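Local coordinates for protein putative carboxylesterase (Lactobacillus plantarum WCFS1, PDB 3BJR) that is a putative carboxylesterase of the alpha/beta-hydrolase type, thought to hydrolyse ester bonds, though its natural substrate is not established, at residues I54-T62 with F131-A139; Q82-L90 with P101-L112. All coordinates share one frame; numbering follows the deposited sequence.

Interaction 1 of 2, residues I54-T62 with F131-A139; sequences IIVPGGSYT and FSVGGHIVA
The carbonyl oxygen of V56 accepts one hydrogen bond across the contact, from F131 N at 2.9 Å and nearly along the C=O axis, and a weaker CA-H...O contact in which G134 CA lies 3.6 Å from V56 O. This ties the end of strand 50-56 to what is probably the nucleophile elbow of an alpha/beta-hydrolase, the strained strand-to-helix turn in which S132 (phi 57°, psi -132°) would be the nucleophile. A side chain at G134 would run into V56 O and P57 O, and one at G58 would hit S132 CB. Beyond the turn, V133 lies against Y61, its CG2 over one face of the ring, 4.2 Å from the centroid, while I137 CD1 reaches the ring edge, 3.8 Å from Y61 CE1. V56 spreads its two methyls over the helix: CG1, anti to the backbone N (chi1 -175°), goes to I137 CD1, and CG2 meets V138 CG2 at 3.6 Å. G59 N may belong to an oxyanion hole: one water accepts from G59 N at 3.1 Å and lies 2.6 Å from S132 OG.

Interaction 2 of 2, residues Q82-L90 with P101-L112; sequences QAFYLEYTL and PVLDLGRAVNLL
L112 sets its CD1 squarely over one face of the F84 ring, 3.9 Å from the centroid, as a CH-pi contact. The pair belongs to a beta-alpha-beta crossover of the alpha/beta-hydrolase fold, in which helix 100-114 runs back across strand 82-87, their axes at 145°. The second methyl of L112, CD2, comes down on the rim of the same ring, 3.7 Å from F84 CE1. At the far end of the contact the Y88 ring meets P101 obliquely, with P101 CB 4.0 Å from Y88 CD1. Between the rings, L86 extends toward the helix with CG anti to the backbone N (chi1 -179°), pressing CD2 on L105 CA at 3.7 Å and turning CD1 to A108 CB. The main polar tie is D104, whose OD2 accepts from T89 N at 2.9 Å and from T89 OG1 at 2.6 Å, the hydroxyl on its syn lone pair. T89 keeps OG1 beside its own backbone N (chi1 -53°), bringing both donors to one oxygen. The other oxygen, OD1, takes a hydrogen bond from T30 OG1 and perhaps a weak salt bridge from R107, whose side chain is modelled in two conformations. With an alanine in place of D104, the N-H and hydroxyl of T89 would probably lose their shared acceptor, T30 OG1 its carboxylate partner, and the segment after the strand its tie to the helix. Next to this carboxylate P101 closes the packing, its CG 3.6 Å from T89 O.

Interactions 1 and 2 rest on neighbouring parallel strands, 50-56 and 82-87, and their centres lie about 11 Å apart. The strands are joined by a probable hydrogen bond between I55 N and F84 O at 2.7 Å. Y88 gives a second, side-chain link: its hydroxyl OH lies 2.6 Å from P57 O, a probable hydrogen bond, and 3.4 Å from V133 CG2. The D104-T89 hydrogen bonds adjoin Y88 in sequence and may help to place it against the probable nucleophile elbow. Helix 133-153 touches helix 100-114 as well, through I137 on P101 and V138 on L105, so the two contacts are joined through buried side chains, with the presumed nucleophile S132 in interaction 1.

Interaction 1 of 2, residues I54-T62 with F131-A139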
loop_
_atom_site.group_PDB
_atom_site.type_symbol
_atom_site.label_atom_id
_atom_site.label_comp_id
_atom_site.label_asym_id
_atom_site.label_seq_id
_atom_site.Cartn_x
_atom_site.Cartn_y
_atom_site.Cartn_z
ATOM N N ILE A 54 -13.974 12.662 11.583
ATOM C CA ILE A 54 -15.133 13.173 10.818
ATOM C C ILE A 54 -15.211 12.323 9.545
ATOM O O ILE A 54 -14.374 12.452 8.664
ATOM C CB ILE A 54 -15.045 14.671 10.349
ATOM C CG1 ILE A 54 -14.720 15.641 11.525
ATOM C CG2 ILE A 54 -16.362 15.047 9.564
ATOM C CD1 ILE A 54 -14.189 17.029 11.094
ATOM N N ILE A 55 -16.198 11.445 9.476
ATOM C CA ILE A 55 -16.421 10.565 8.327
ATOM C C ILE A 55 -17.046 11.378 7.201
ATOM O O ILE A 55 -18.055 12.049 7.422
ATOM C CB ILE A 55 -17.368 9.385 8.697
ATOM C CG1 ILE A 55 -16.809 8.554 9.861
ATOM C CG2 ILE A 55 -17.767 8.450 7.428
ATOM C CD1 ILE A 55 -15.587 7.735 9.557
ATOM N N VAL A 56 -16.393 11.414 6.035
ATOM C CA VAL A 56 -16.938 12.085 4.837
ATOM C C VAL A 56 -17.330 10.911 3.910
ATOM O O VAL A 56 -16.463 10.254 3.287
ATOM C CB VAL A 56 -15.959 13.063 4.205
ATOM C CG1 VAL A 56 -16.641 13.811 3.057
ATOM C CG2 VAL A 56 -15.423 14.040 5.280
ATOM N N PRO A 57 -18.626 10.570 3.883
ATOM C CA PRO A 57 -19.027 9.374 3.166
ATOM C C PRO A 57 -19.103 9.527 1.639
ATOM O O PRO A 57 -18.744 10.597 1.082
ATOM C CB PRO A 57 -20.399 9.069 3.775
ATOM C CG PRO A 57 -20.915 10.359 4.132
ATOM C CD PRO A 57 -19.787 11.222 4.529
ATOM N N GLY A 58 -19.512 8.431 0.989
ATOM C CA GLY A 58 -19.686 8.378 -0.427
ATOM C C GLY A 58 -21.065 8.824 -0.776
ATOM O O GLY A 58 -21.717 9.546 -0.005
ATOM N N GLY A 59 -21.561 8.343 -1.917
ATOM C CA GLY A 59 -22.906 8.678 -2.359
ATOM C C GLY A 59 -23.023 9.327 -3.719
ATOM O O GLY A 59 -24.128 9.721 -4.103
ATOM N N SER A 60 -21.902 9.448 -4.445
ATOM C CA SER A 60 -21.878 10.002 -5.825
ATOM C C SER A 60 -22.419 11.410 -5.946
ATOM O O SER A 60 -22.737 11.842 -7.047
ATOM C CB SER A 60 -22.650 9.091 -6.811
ATOM O OG SER A 60 -22.074 7.823 -6.764
ATOM N N TYR A 61 -22.505 12.118 -4.814
ATOM C CA TYR A 61 -23.055 13.478 -4.728
ATOM C C TYR A 61 -24.537 13.503 -5.013
ATOM O O TYR A 61 -25.081 14.572 -5.218
ATOM C CB TYR A 61 -22.314 14.516 -5.610
ATOM C CG TYR A 61 -20.829 14.524 -5.359
ATOM C CD1 TYR A 61 -20.302 15.068 -4.191
ATOM C CD2 TYR A 61 -19.948 13.947 -6.270
ATOM C CE1 TYR A 61 -18.906 15.010 -3.933
ATOM C CE2 TYR A 61 -18.601 13.921 -6.036
ATOM C CZ TYR A 61 -18.082 14.456 -4.872
ATOM O OH TYR A 61 -16.732 14.387 -4.677
ATOM N N THR A 62 -25.202 12.343 -4.979
ATOM C CA THR A 62 -26.664 12.283 -5.212
ATOM C C THR A 62 -27.471 12.085 -3.913
ATOM O O THR A 62 -28.638 12.461 -3.824
ATOM C CB THR A 62 -27.028 11.153 -6.220
ATOM O OG1 THR A 62 -26.604 9.889 -5.688
ATOM C CG2 THR A 62 -26.363 11.381 -7.574
ATOM N N PHE A 131 -14.370 8.549 2.287
ATOM C CA PHE A 131 -14.687 7.303 1.588
ATOM C C PHE A 131 -15.356 7.504 0.224
ATOM O O PHE A 131 -16.243 8.328 0.108
ATOM C CB PHE A 131 -15.586 6.492 2.476
ATOM C CG PHE A 131 -14.939 6.107 3.789
ATOM C CD1 PHE A 131 -14.933 6.986 4.869
ATOM C CD2 PHE A 131 -14.340 4.885 3.942
ATOM C CE1 PHE A 131 -14.333 6.640 6.061
ATOM C CE2 PHE A 131 -13.769 4.526 5.127
ATOM C CZ PHE A 131 -13.765 5.411 6.198
ATOM N N SER A 132 -14.925 6.749 -0.802
ATOM C CA SER A 132 -15.508 6.852 -2.133
ATOM C C SER A 132 -15.355 8.319 -2.551
ATOM O O SER A 132 -14.272 8.874 -2.384
ATOM C CB SER A 132 -16.952 6.321 -2.153
ATOM O OG SER A 132 -17.527 6.423 -3.434
ATOM N N VAL A 133 -16.393 8.979 -3.054
ATOM C CA VAL A 133 -16.252 10.379 -3.459
ATOM C C VAL A 133 -15.820 11.275 -2.296
ATOM O O VAL A 133 -15.091 12.202 -2.494
ATOM C CB VAL A 133 -17.520 10.946 -4.149
ATOM C CG1 VAL A 133 -17.787 10.245 -5.471
ATOM C CG2 VAL A 133 -18.697 10.835 -3.233
ATOM N N GLY A 134 -16.216 10.957 -1.069
ATOM C CA GLY A 134 -15.719 11.689 0.082
ATOM C C GLY A 134 -14.187 11.648 0.201
ATOM O O GLY A 134 -13.627 12.504 0.814
ATOM N N GLY A 135 -13.526 10.635 -0.360
ATOM C CA GLY A 135 -12.042 10.581 -0.377
ATOM C C GLY A 135 -11.456 11.670 -1.266
ATOM O O GLY A 135 -10.362 12.178 -1.051
ATOM N N HIS A 136 -12.182 12.023 -2.311
ATOM C CA HIS A 136 -11.778 13.073 -3.193
ATOM C C HIS A 136 -11.911 14.409 -2.441
ATOM O O HIS A 136 -11.010 15.243 -2.493
ATOM C CB HIS A 136 -12.642 13.015 -4.447
ATOM C CG HIS A 136 -12.247 13.973 -5.539
ATOM N ND1 HIS A 136 -13.114 14.328 -6.542
ATOM C CD2 HIS A 136 -11.102 14.658 -5.772
ATOM C CE1 HIS A 136 -12.518 15.187 -7.355
ATOM N NE2 HIS A 136 -11.293 15.391 -6.917
ATOM N N ILE A 137 -13.041 14.588 -1.761
ATOM C CA ILE A 137 -13.321 15.749 -0.932
ATOM C C ILE A 137 -12.241 15.942 0.107
ATOM O O ILE A 137 -11.732 17.039 0.266
ATOM C CB ILE A 137 -14.676 15.607 -0.174
ATOM C CG1 ILE A 137 -15.880 15.639 -1.150
ATOM C CG2 ILE A 137 -14.771 16.698 0.915
ATOM C CD1 ILE A 137 -17.188 15.064 -0.562
ATOM N N VAL A 138 -11.904 14.864 0.823
ATOM C CA VAL A 138 -10.864 14.925 1.854
ATOM C C VAL A 138 -9.449 15.182 1.280
ATOM O O VAL A 138 -8.657 15.975 1.858
ATOM C CB VAL A 138 -10.942 13.676 2.794
ATOM C CG1 VAL A 138 -9.756 13.596 3.742
ATOM C CG2 VAL A 138 -12.295 13.697 3.629
ATOM N N ALA A 139 -9.131 14.549 0.151
ATOM C CA ALA A 139 -7.833 14.771 -0.548
ATOM C C ALA A 139 -7.656 16.273 -0.910
ATOM O O ALA A 139 -6.585 16.854 -0.767
ATOM C CB ALA A 139 -7.753 13.898 -1.787
HETATM O O HOH W 1 -19.813 7.223 -4.235
HETATM O O HOH W 2 -15.240 13.130 -6.510
#

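Interaction 2 of 2, residues Q82-L90 with P101-L112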
loop_
_atom_site.group_PDB
_atom_site.type_symbol
_atom_site.label_atom_id
_atom_site.label_comp_id
_atom_site.label_asym_id
_atom_site.label_seq_id
_atom_site.Cartn_x
_atom_site.Cartn_y
_atom_site.Cartn_z
ATOM N N GLN A 82 -14.015 10.301 19.354
ATOM C CA GLN A 82 -15.311 10.959 19.254
ATOM C C GLN A 82 -15.519 10.852 17.744
ATOM O O GLN A 82 -14.612 11.141 16.974
ATOM C CB GLN A 82 -15.265 12.409 19.726
ATOM C CG GLN A 82 -14.863 12.659 21.218
ATOM C CD GLN A 82 -15.831 12.134 22.250
ATOM O OE1 GLN A 82 -16.254 11.006 22.174
ATOM N NE2 GLN A 82 -16.165 12.953 23.246
ATOM N N ALA A 83 -16.674 10.399 17.281
ATOM C CA ALA A 83 -16.841 10.176 15.831
ATOM C C ALA A 83 -17.995 10.953 15.254
ATOM O O ALA A 83 -19.073 10.958 15.835
ATOM C CB ALA A 83 -17.011 8.709 15.571
ATOM N N PHE A 84 -17.767 11.630 14.129
ATOM C CA PHE A 84 -18.817 12.394 13.467
ATOM C C PHE A 84 -18.983 11.943 12.024
ATOM O O PHE A 84 -18.087 11.310 11.440
ATOM C CB PHE A 84 -18.441 13.875 13.407
ATOM C CG PHE A 84 -18.317 14.547 14.742
ATOM C CD1 PHE A 84 -17.225 14.321 15.554
ATOM C CD2 PHE A 84 -19.306 15.433 15.177
ATOM C CE1 PHE A 84 -17.137 14.947 16.785
ATOM C CE2 PHE A 84 -19.216 16.055 16.391
ATOM C CZ PHE A 84 -18.135 15.813 17.201
ATOM N N TYR A 85 -20.144 12.225 11.439
ATOM C CA TYR A 85 -20.287 12.060 9.994
ATOM C C TYR A 85 -20.886 13.306 9.400
ATOM O O TYR A 85 -21.685 13.972 10.030
ATOM C CB TYR A 85 -21.011 10.777 9.566
ATOM C CG TYR A 85 -22.457 10.614 9.871
ATOM C CD1 TYR A 85 -23.418 11.229 9.104
ATOM C CD2 TYR A 85 -22.879 9.740 10.845
ATOM C CE1 TYR A 85 -24.740 11.019 9.308
ATOM C CE2 TYR A 85 -24.244 9.520 11.053
ATOM C CZ TYR A 85 -25.163 10.161 10.285
ATOM O OH TYR A 85 -26.529 9.969 10.508
ATOM N N LEU A 86 -20.402 13.645 8.199
ATOM C CA LEU A 86 -20.840 14.836 7.481
ATOM C C LEU A 86 -21.772 14.514 6.335
ATOM O O LEU A 86 -21.380 13.828 5.418
ATOM C CB LEU A 86 -19.596 15.591 6.923
ATOM C CG LEU A 86 -19.846 16.890 6.138
ATOM C CD1 LEU A 86 -20.507 17.972 7.001
ATOM C CD2 LEU A 86 -18.552 17.330 5.520
ATOM N N GLU A 87 -23.002 15.019 6.398
ATOM C CA GLU A 87 -23.914 15.004 5.284
ATOM C C GLU A 87 -23.644 16.330 4.532
ATOM O O GLU A 87 -24.110 17.379 4.915
ATOM C CB GLU A 87 -25.365 14.907 5.738
ATOM C CG GLU A 87 -25.687 13.622 6.445
ATOM C CD GLU A 87 -27.144 13.549 6.850
ATOM O OE1 GLU A 87 -27.971 13.442 5.934
ATOM O OE2 GLU A 87 -27.457 13.588 8.058
ATOM N N TYR A 88 -22.804 16.255 3.516
ATOM C CA TYR A 88 -22.415 17.408 2.716
ATOM C C TYR A 88 -23.394 17.765 1.599
ATOM O O TYR A 88 -24.338 17.033 1.322
ATOM C CB TYR A 88 -21.012 17.195 2.142
ATOM C CG TYR A 88 -20.764 15.852 1.434
ATOM C CD1 TYR A 88 -21.153 15.635 0.109
ATOM C CD2 TYR A 88 -20.110 14.821 2.080
ATOM C CE1 TYR A 88 -20.908 14.422 -0.517
ATOM C CE2 TYR A 88 -19.876 13.599 1.452
ATOM C CZ TYR A 88 -20.292 13.399 0.159
ATOM O OH TYR A 88 -20.048 12.210 -0.465
ATOM N N THR A 89 -23.166 18.931 0.994
ATOM C CA THR A 89 -23.992 19.435 -0.111
ATOM C C THR A 89 -24.004 18.462 -1.274
ATOM O O THR A 89 -22.958 17.935 -1.676
ATOM C CB THR A 89 -23.484 20.806 -0.610
ATOM O OG1 THR A 89 -23.398 21.666 0.514
ATOM C CG2 THR A 89 -24.420 21.425 -1.660
ATOM N N LEU A 90 -25.206 18.233 -1.805
ATOM C CA LEU A 90 -25.409 17.304 -2.899
ATOM C C LEU A 90 -25.787 18.062 -4.166
ATOM O O LEU A 90 -26.038 19.259 -4.135
ATOM C CB LEU A 90 -26.513 16.283 -2.511
ATOM C CG LEU A 90 -26.324 15.484 -1.209
ATOM C CD1 LEU A 90 -27.599 14.718 -0.835
ATOM C CD2 LEU A 90 -25.170 14.603 -1.320
ATOM N N PRO A 101 -18.831 20.803 -0.981
ATOM C CA PRO A 101 -18.516 19.769 0.017
ATOM C C PRO A 101 -17.191 19.894 0.735
ATOM O O PRO A 101 -17.078 19.440 1.882
ATOM C CB PRO A 101 -18.515 18.490 -0.815
ATOM C CG PRO A 101 -19.444 18.812 -1.938
ATOM C CD PRO A 101 -19.022 20.191 -2.300
ATOM N N VAL A 102 -16.195 20.487 0.078
ATOM C CA VAL A 102 -14.883 20.695 0.666
ATOM C C VAL A 102 -14.987 21.826 1.709
ATOM O O VAL A 102 -14.385 21.761 2.787
ATOM C CB VAL A 102 -13.845 21.091 -0.417
ATOM C CG1 VAL A 102 -12.530 21.370 0.233
ATOM C CG2 VAL A 102 -13.706 20.007 -1.508
ATOM N N LEU A 103 -15.747 22.865 1.361
ATOM C CA LEU A 103 -16.027 23.969 2.242
ATOM C C LEU A 103 -16.835 23.458 3.442
ATOM O O LEU A 103 -16.497 23.775 4.573
ATOM C CB LEU A 103 -16.792 25.053 1.505
ATOM C CG LEU A 103 -16.057 25.764 0.381
ATOM C CD1 LEU A 103 -16.974 26.819 -0.203
ATOM C CD2 LEU A 103 -14.736 26.384 0.851
ATOM N N ASP A 104 -17.860 22.643 3.186
ATOM C CA ASP A 104 -18.675 22.026 4.256
ATOM C C ASP A 104 -17.786 21.282 5.272
ATOM O O ASP A 104 -18.046 21.309 6.466
ATOM C CB ASP A 104 -19.699 21.026 3.664
ATOM C CG ASP A 104 -20.851 21.686 2.927
ATOM O OD1 ASP A 104 -21.163 22.863 3.207
ATOM O OD2 ASP A 104 -21.499 20.977 2.105
ATOM N N LEU A 105 -16.786 20.556 4.781
ATOM C CA LEU A 105 -15.843 19.820 5.654
ATOM C C LEU A 105 -15.069 20.831 6.529
ATOM O O LEU A 105 -14.858 20.599 7.723
ATOM C CB LEU A 105 -14.895 18.962 4.843
ATOM C CG LEU A 105 -13.766 18.230 5.582
ATOM C CD1 LEU A 105 -14.335 17.482 6.805
ATOM C CD2 LEU A 105 -12.951 17.318 4.646
ATOM N N GLY A 106 -14.671 21.962 5.945
ATOM C CA GLY A 106 -14.018 23.031 6.697
ATOM C C GLY A 106 -14.916 23.574 7.816
ATOM O O GLY A 106 -14.471 23.810 8.957
ATOM N N ARG A 107 -16.184 23.775 7.491
ATOM C CA ARG A 107 -17.145 24.272 8.466
ATOM C C ARG A 107 -17.240 23.293 9.640
ATOM O O ARG A 107 -17.342 23.696 10.799
ATOM C CB ARG A 107 -18.503 24.463 7.809
ATOM C CG ARG A 107 -18.523 25.493 6.681
ATOM C CD ARG A 107 -19.914 25.643 6.094
ATOM N NE ARG A 107 -19.978 26.702 5.079
ATOM C CZ ARG A 107 -20.034 26.532 3.756
ATOM N NH1 ARG A 107 -20.092 25.326 3.198
ATOM N NH2 ARG A 107 -20.107 27.610 2.974
ATOM N N ALA A 108 -17.193 22.006 9.320
ATOM C CA ALA A 108 -17.258 20.934 10.305
ATOM C C ALA A 108 -16.025 20.894 11.207
ATOM O O ALA A 108 -16.151 20.773 12.416
ATOM C CB ALA A 108 -17.490 19.564 9.578
ATOM N N VAL A 109 -14.829 20.997 10.620
ATOM C CA VAL A 109 -13.560 21.006 11.375
ATOM C C VAL A 109 -13.521 22.227 12.305
ATOM O O VAL A 109 -13.197 22.124 13.471
ATOM C CB VAL A 109 -12.303 20.962 10.424
ATOM C CG1 VAL A 109 -10.975 21.121 11.233
ATOM C CG2 VAL A 109 -12.327 19.689 9.590
ATOM N N ASN A 110 -13.880 23.380 11.780
ATOM C CA ASN A 110 -13.924 24.578 12.555
ATOM C C ASN A 110 -14.887 24.471 13.772
ATOM O O ASN A 110 -14.568 24.926 14.843
ATOM C CB ASN A 110 -14.378 25.733 11.660
ATOM C CG ASN A 110 -14.320 27.060 12.349
ATOM O OD1 ASN A 110 -13.375 27.358 13.054
ATOM N ND2 ASN A 110 -15.283 27.903 12.071
ATOM N N LEU A 111 -16.057 23.884 13.586
ATOM C CA LEU A 111 -17.039 23.710 14.652
ATOM C C LEU A 111 -16.474 22.787 15.692
ATOM O O LEU A 111 -16.637 23.030 16.868
ATOM C CB LEU A 111 -18.310 23.098 14.101
ATOM C CG LEU A 111 -19.537 22.957 15.015
ATOM C CD1 LEU A 111 -20.149 24.303 15.246
ATOM C CD2 LEU A 111 -20.538 22.015 14.390
ATOM N N LEU A 112 -15.838 21.690 15.280
ATOM C CA LEU A 112 -15.221 20.785 16.258
ATOM C C LEU A 112 -14.201 21.510 17.134
ATOM O O LEU A 112 -14.231 21.345 18.325
ATOM C CB LEU A 112 -14.607 19.533 15.618
ATOM C CG LEU A 112 -15.525 18.328 15.475
ATOM C CD1 LEU A 112 -16.749 18.539 14.534
ATOM C CD2 LEU A 112 -14.680 17.084 15.133
#